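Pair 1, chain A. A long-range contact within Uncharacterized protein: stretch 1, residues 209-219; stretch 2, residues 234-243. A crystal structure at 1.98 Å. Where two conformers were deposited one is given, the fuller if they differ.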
# COMPACT_ATOMS: atom_id res chain seq x y z
N ALA A 209 4.26 0.97 12.79
CA ALA A 209 5.41 1.11 11.89
C ALA A 209 6.58 1.79 12.60
O ALA A 209 7.72 1.36 12.50
CB ALA A 209 5.02 1.89 10.62
N TYR A 210 6.29 2.84 13.35
CA TYR A 210 7.31 3.53 14.12
C TYR A 210 8.01 2.59 15.13
O TYR A 210 9.24 2.55 15.23
CB TYR A 210 6.65 4.69 14.85
CG TYR A 210 7.53 5.28 15.92
CD1 TYR A 210 8.54 6.19 15.60
CD2 TYR A 210 7.35 4.92 17.27
CE1 TYR A 210 9.37 6.72 16.59
CE2 TYR A 210 8.17 5.45 18.26
CZ TYR A 210 9.17 6.35 17.91
OH TYR A 210 9.98 6.89 18.90
N ARG A 211 7.22 1.82 15.85
CA ARG A 211 7.81 0.93 16.85
C ARG A 211 8.68 -0.14 16.18
O ARG A 211 9.81 -0.39 16.60
CB ARG A 211 6.71 0.31 17.72
CG ARG A 211 6.00 1.36 18.58
CD ARG A 211 5.14 0.72 19.66
NE ARG A 211 3.84 0.32 19.16
CZ ARG A 211 2.70 0.95 19.47
NH1 ARG A 211 2.70 2.02 20.27
NH2 ARG A 211 1.56 0.50 18.99
N ILE A 212 8.17 -0.75 15.12
CA ILE A 212 8.95 -1.77 14.39
C ILE A 212 10.25 -1.20 13.82
O ILE A 212 11.33 -1.81 13.97
CB ILE A 212 8.12 -2.48 13.30
CG1 ILE A 212 6.94 -3.27 13.92
CG2 ILE A 212 9.00 -3.37 12.38
CD1 ILE A 212 7.31 -4.50 14.83
N PHE A 213 10.16 -0.04 13.16
CA PHE A 213 11.35 0.50 12.49
C PHE A 213 12.41 0.85 13.55
O PHE A 213 13.60 0.51 13.41
CB PHE A 213 10.98 1.76 11.67
CG PHE A 213 12.13 2.34 10.92
CD1 PHE A 213 13.04 3.21 11.54
CD2 PHE A 213 12.32 2.02 9.56
CE1 PHE A 213 14.13 3.75 10.81
CE2 PHE A 213 13.39 2.55 8.84
CZ PHE A 213 14.31 3.41 9.46
N THR A 214 12.00 1.58 14.59
CA THR A 214 12.93 1.96 15.63
C THR A 214 13.47 0.78 16.45
O THR A 214 14.62 0.84 16.87
CB THR A 214 12.40 3.10 16.54
OG1 THR A 214 11.21 2.68 17.23
CG2 THR A 214 12.14 4.36 15.69
N SER A 215 12.68 -0.28 16.66
CA SER A 215 13.23 -1.49 17.30
C SER A 215 14.30 -2.11 16.42
O SER A 215 15.30 -2.57 16.94
CB SER A 215 12.16 -2.55 17.58
OG SER A 215 11.26 -1.99 18.49
N ALA A 216 14.08 -2.11 15.10
CA ALA A 216 15.04 -2.69 14.16
C ALA A 216 16.34 -1.88 14.21
O ALA A 216 17.45 -2.44 14.26
CB ALA A 216 14.45 -2.73 12.71
N LEU A 217 16.20 -0.55 14.21
CA LEU A 217 17.35 0.34 14.27
C LEU A 217 18.21 0.06 15.51
O LEU A 217 19.44 -0.03 15.41
CB LEU A 217 16.88 1.81 14.24
CG LEU A 217 17.97 2.87 14.24
CD1 LEU A 217 18.79 2.82 12.96
CD2 LEU A 217 17.32 4.26 14.39
N VAL A 218 17.58 -0.05 16.67
CA VAL A 218 18.29 -0.36 17.92
C VAL A 218 18.95 -1.73 17.90
O VAL A 218 20.13 -1.87 18.26
CB VAL A 218 17.34 -0.27 19.16
CG1 VAL A 218 17.99 -0.88 20.43
CG2 VAL A 218 16.91 1.17 19.38
N GLU A 219 18.22 -2.75 17.48
CA GLU A 219 18.77 -4.10 17.56
C GLU A 219 19.94 -4.28 16.58
O GLU A 219 20.87 -5.05 16.87
CB GLU A 219 17.67 -5.18 17.44
CG GLU A 219 17.58 -5.87 16.12
CD GLU A 219 18.71 -6.84 15.88
OE1 GLU A 219 19.12 -7.52 16.86
OE2 GLU A 219 19.20 -6.91 14.73
N ALA A 234 3.92 1.14 24.92
CA ALA A 234 3.93 2.14 23.84
C ALA A 234 5.31 2.80 23.75
O ALA A 234 5.51 3.94 24.15
CB ALA A 234 2.81 3.17 24.04
N GLU A 235 6.27 2.03 23.23
CA GLU A 235 7.68 2.41 23.09
C GLU A 235 7.84 3.78 22.41
O GLU A 235 7.41 3.98 21.28
CB GLU A 235 8.42 1.34 22.27
CG GLU A 235 8.26 -0.09 22.79
CD GLU A 235 7.78 -1.06 21.71
OE1 GLU A 235 8.60 -1.49 20.84
OE2 GLU A 235 6.58 -1.41 21.73
N LEU A 236 8.41 4.73 23.13
CA LEU A 236 8.72 6.02 22.54
C LEU A 236 10.22 6.27 22.69
O LEU A 236 10.70 6.48 23.81
CB LEU A 236 7.93 7.14 23.19
CG LEU A 236 8.10 8.39 22.32
CD1 LEU A 236 7.01 8.44 21.22
CD2 LEU A 236 8.14 9.68 23.16
N ARG A 237 10.93 6.24 21.56
CA ARG A 237 12.39 6.29 21.58
C ARG A 237 12.94 7.64 21.10
O ARG A 237 12.48 8.21 20.09
CB ARG A 237 13.01 5.12 20.80
CG ARG A 237 12.53 3.75 21.28
CD ARG A 237 13.11 2.64 20.44
NE ARG A 237 12.81 1.34 21.02
CZ ARG A 237 11.83 0.54 20.60
NH1 ARG A 237 11.04 0.89 19.58
NH2 ARG A 237 11.63 -0.61 21.22
N ILE A 238 13.91 8.13 21.85
CA ILE A 238 14.64 9.34 21.51
C ILE A 238 16.08 8.95 21.15
O ILE A 238 16.75 8.22 21.90
CB ILE A 238 14.62 10.34 22.71
CG1 ILE A 238 13.17 10.77 22.98
CG2 ILE A 238 15.59 11.54 22.48
CD1 ILE A 238 12.48 11.61 21.78
N PHE A 239 16.53 9.44 20.01
CA PHE A 239 17.90 9.22 19.53
C PHE A 239 18.61 10.56 19.42
O PHE A 239 18.40 11.29 18.46
CB PHE A 239 17.87 8.58 18.13
CG PHE A 239 17.20 7.25 18.10
CD1 PHE A 239 17.94 6.08 18.38
CD2 PHE A 239 15.85 7.13 17.82
CE1 PHE A 239 17.33 4.84 18.39
CE2 PHE A 239 15.21 5.86 17.83
CZ PHE A 239 15.95 4.73 18.09
N PRO A 240 19.50 10.86 20.38
CA PRO A 240 20.18 12.17 20.36
C PRO A 240 20.88 12.47 19.05
O PRO A 240 20.94 13.64 18.66
CB PRO A 240 21.18 12.07 21.51
CG PRO A 240 20.49 11.12 22.48
CD PRO A 240 19.90 10.06 21.55
N SER A 241 21.39 11.46 18.35
CA SER A 241 22.13 11.74 17.11
C SER A 241 21.23 11.84 15.89
O SER A 241 21.73 12.06 14.78
CB SER A 241 23.17 10.65 16.85
OG SER A 241 22.50 9.42 16.64
N LEU A 242 19.92 11.64 16.05
CA LEU A 242 19.00 11.62 14.90
C LEU A 242 17.81 12.55 15.18
O LEU A 242 16.69 12.09 15.43
CB LEU A 242 18.56 10.18 14.59
CG LEU A 242 19.66 9.18 14.16
CD1 LEU A 242 19.14 7.74 14.19
CD2 LEU A 242 20.23 9.51 12.77
N PRO A 243 18.05 13.88 15.15
CA PRO A 243 16.98 14.85 15.49
C PRO A 243 15.64 14.68 14.74
O PRO A 243 14.58 14.92 15.32
CB PRO A 243 17.60 16.21 15.13
CG PRO A 243 18.96 15.96 14.58
CD PRO A 243 19.35 14.53 14.88
O HOH W 1 4.72 4.45 20.03

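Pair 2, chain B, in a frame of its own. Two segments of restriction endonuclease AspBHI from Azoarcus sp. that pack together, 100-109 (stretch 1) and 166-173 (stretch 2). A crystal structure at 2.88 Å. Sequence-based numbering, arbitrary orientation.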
# COMPACT_ATOMS: atom_id res chain seq x y z
N GLY B 100 19.82 22.53 16.57
CA GLY B 100 18.73 22.18 15.68
C GLY B 100 17.73 21.18 16.24
O GLY B 100 16.52 21.30 16.03
N ASN B 101 18.24 20.18 16.95
CA ASN B 101 17.36 19.20 17.56
C ASN B 101 16.50 19.82 18.65
O ASN B 101 15.32 19.51 18.74
CB ASN B 101 18.15 18.00 18.11
CG ASN B 101 18.64 17.07 17.01
OD1 ASN B 101 18.13 17.08 15.89
ND2 ASN B 101 19.64 16.26 17.33
N GLN B 102 17.09 20.70 19.46
CA GLN B 102 16.33 21.42 20.48
C GLN B 102 15.20 22.24 19.85
O GLN B 102 14.08 22.27 20.34
CB GLN B 102 17.23 22.33 21.30
CG GLN B 102 17.39 21.92 22.75
CD GLN B 102 16.06 21.75 23.47
OE1 GLN B 102 15.87 20.80 24.24
NE2 GLN B 102 15.13 22.67 23.22
N LEU B 103 15.53 22.90 18.75
CA LEU B 103 14.55 23.65 17.98
C LEU B 103 13.41 22.76 17.53
O LEU B 103 12.24 23.08 17.75
CB LEU B 103 15.20 24.32 16.78
CG LEU B 103 15.69 25.74 17.01
CD1 LEU B 103 16.24 26.33 15.73
CD2 LEU B 103 14.56 26.59 17.56
N LEU B 104 13.74 21.64 16.88
CA LEU B 104 12.73 20.70 16.39
C LEU B 104 11.83 20.25 17.54
O LEU B 104 10.59 20.21 17.41
CB LEU B 104 13.40 19.50 15.73
CG LEU B 104 14.03 19.76 14.36
CD1 LEU B 104 14.74 18.52 13.84
CD2 LEU B 104 12.97 20.23 13.37
N ARG B 105 12.46 19.93 18.65
CA ARG B 105 11.76 19.42 19.81
C ARG B 105 10.77 20.47 20.29
O ARG B 105 9.63 20.16 20.59
CB ARG B 105 12.74 19.10 20.93
CG ARG B 105 12.06 18.73 22.22
CD ARG B 105 12.98 18.87 23.40
NE ARG B 105 12.33 18.38 24.61
CZ ARG B 105 12.93 18.32 25.79
NH1 ARG B 105 14.19 18.72 25.92
NH2 ARG B 105 12.26 17.86 26.85
N GLN B 106 11.23 21.71 20.35
CA GLN B 106 10.41 22.80 20.87
C GLN B 106 9.23 23.09 19.95
O GLN B 106 8.10 23.26 20.41
CB GLN B 106 11.27 24.05 21.08
CG GLN B 106 10.63 25.11 21.96
CD GLN B 106 10.15 24.55 23.30
OE1 GLN B 106 8.94 24.46 23.55
NE2 GLN B 106 11.09 24.18 24.16
N ILE B 107 9.49 23.14 18.65
CA ILE B 107 8.45 23.34 17.64
C ILE B 107 7.37 22.26 17.69
O ILE B 107 6.18 22.57 17.73
CB ILE B 107 9.07 23.38 16.24
CG1 ILE B 107 9.91 24.64 16.06
CG2 ILE B 107 7.99 23.32 15.18
CD1 ILE B 107 10.59 24.72 14.72
N PHE B 108 7.78 20.99 17.70
CA PHE B 108 6.79 19.92 17.78
C PHE B 108 6.07 19.90 19.12
O PHE B 108 4.89 19.52 19.20
CB PHE B 108 7.41 18.56 17.41
CG PHE B 108 7.61 18.38 15.94
CD1 PHE B 108 8.75 18.85 15.31
CD2 PHE B 108 6.62 17.79 15.17
CE1 PHE B 108 8.92 18.71 13.95
CE2 PHE B 108 6.78 17.65 13.80
CZ PHE B 108 7.93 18.11 13.19
N ASP B 109 6.78 20.33 20.16
CA ASP B 109 6.18 20.51 21.48
C ASP B 109 5.03 21.50 21.40
O ASP B 109 3.92 21.22 21.86
CB ASP B 109 7.22 21.03 22.48
CG ASP B 109 8.00 19.92 23.16
OD1 ASP B 109 7.93 18.76 22.69
OD2 ASP B 109 8.68 20.21 24.16
N GLN B 166 21.70 8.80 18.86
CA GLN B 166 20.34 9.19 18.47
C GLN B 166 20.27 10.45 17.61
O GLN B 166 21.02 11.40 17.81
CB GLN B 166 19.49 9.41 19.70
CG GLN B 166 18.92 8.15 20.27
CD GLN B 166 18.19 8.42 21.56
OE1 GLN B 166 18.60 9.29 22.32
NE2 GLN B 166 17.11 7.69 21.80
N ASN B 167 19.34 10.44 16.65
CA ASN B 167 19.10 11.62 15.83
C ASN B 167 17.62 11.72 15.46
O ASN B 167 16.91 10.73 15.42
CB ASN B 167 19.96 11.60 14.57
CG ASN B 167 19.98 12.94 13.86
OD1 ASN B 167 19.81 13.98 14.49
ND2 ASN B 167 20.18 12.91 12.55
N TYR B 168 17.16 12.94 15.18
CA TYR B 168 15.75 13.17 14.90
C TYR B 168 15.40 12.96 13.44
O TYR B 168 16.15 13.34 12.54
CB TYR B 168 15.37 14.59 15.30
CG TYR B 168 14.83 14.73 16.71
CD1 TYR B 168 14.00 13.76 17.26
CD2 TYR B 168 15.16 15.83 17.49
CE1 TYR B 168 13.51 13.89 18.54
CE2 TYR B 168 14.68 15.97 18.77
CZ TYR B 168 13.85 15.00 19.30
OH TYR B 168 13.36 15.14 20.58
N LYS B 169 14.25 12.33 13.22
CA LYS B 169 13.60 12.35 11.93
C LYS B 169 12.29 13.11 12.12
O LYS B 169 11.43 12.70 12.91
CB LYS B 169 13.32 10.95 11.40
CG LYS B 169 12.79 10.96 9.96
CD LYS B 169 12.31 9.60 9.50
CE LYS B 169 11.03 9.21 10.20
NZ LYS B 169 10.38 8.05 9.54
N ALA B 170 12.18 14.23 11.42
CA ALA B 170 11.03 15.12 11.53
C ALA B 170 10.21 15.11 10.25
O ALA B 170 10.77 15.15 9.15
CB ALA B 170 11.51 16.53 11.84
N VAL B 171 8.89 15.06 10.41
CA VAL B 171 7.98 15.12 9.27
C VAL B 171 7.28 16.48 9.20
O VAL B 171 6.66 16.92 10.17
CB VAL B 171 6.93 13.99 9.31
CG1 VAL B 171 6.00 14.08 8.12
CG2 VAL B 171 7.61 12.63 9.34
N PHE B 172 7.40 17.14 8.06
CA PHE B 172 6.70 18.39 7.81
C PHE B 172 5.79 18.21 6.60
O PHE B 172 5.94 17.26 5.84
CB PHE B 172 7.68 19.53 7.55
CG PHE B 172 8.56 19.86 8.72
CD1 PHE B 172 8.18 20.84 9.63
CD2 PHE B 172 9.75 19.20 8.92
CE1 PHE B 172 8.99 21.15 10.72
CE2 PHE B 172 10.56 19.50 10.01
CZ PHE B 172 10.17 20.48 10.91
N THR B 173 4.83 19.12 6.44
CA THR B 173 3.99 19.13 5.25
C THR B 173 4.00 20.51 4.61
O THR B 173 3.75 21.51 5.29
CB THR B 173 2.54 18.71 5.55
OG1 THR B 173 2.50 17.33 5.93
CG2 THR B 173 1.66 18.92 4.33

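The sharpest difference lies at one strand position, where pair 1 places Arg A237 and pair 2 places Ala B170. Both point toward the helix, and their CA atoms superpose within 0.3 Å, yet the arginine takes part in two hydrogen bonds across the contact, whereas pair 2 has none.

The frame is the same in both: a helix packs against an extended segment, and the backbones superpose with an RMSD of 0.8 Å over 14 central residues. In pair 2 the helix and strand axes approach to 9.4 Å, their directions 46° apart. Thr A214 matches Leu B104, and in each pair this residue faces the Arg A237/Ala B170 position, with CA atoms 7.4 Å apart from Thr A214 to Arg A237 and 7.6 Å from Leu B104 to Ala B170.

In pair 1 a long, mostly extended side chain carries the Arg A237 guanidinium to the helix, where NH1 donates to Thr A214 OG1 at 3.0 Å. Threonine suits this place because its hydroxyl can accept that bond while donating to Tyr A210 O (OG1 to O, 2.8 Å), and its methyl still reaches Phe A239. Glu A235 balances the charge through a salt bridge from Arg A237 NH2 to Glu A235 OE1 at 3.2 Å. At the backbone, Arg A237 N donates to Tyr A210 OH at 2.9 Å; the tyrosine is long enough to bring its hydroxyl to the strand. The matching Gly B100 has no side chain and makes no contact.

Pair 2 fills the corresponding space with hydrocarbon. Ala B170 is small, leaving room for larger helix residues: its CB lies 4.3 Å from Leu B104 CD2 and 4.0 Å from Phe B108 CE1. At Glu A235, pair 2 has Tyr B168, whose CB meets Leu B104 CD1 at 4.2 Å. The broad tyrosine thus covers the helix by packing, where the glutamate serves a charge.

The closest agreement in chemistry is Phe A239 with Phe B172, but different helix residues cover their ring faces. Leu A217 CD2 sits over the Phe A239 ring, 4.2 Å from its centroid, in a CH-pi contact, while Val A218 CG2 meets the ring edge, 3.8 Å from Phe A239 CE1. In pair 2 the residue matching Val A218 is Phe B108, which turns its edge toward the Phe B172 face, with ring centroids 5.4 Å apart and planes at 61°. Leu B104 CD2 meets the edge, 3.7 Å from Phe B172 CZ. A flat ring accepts either a branched aliphatic chain or another aromatic.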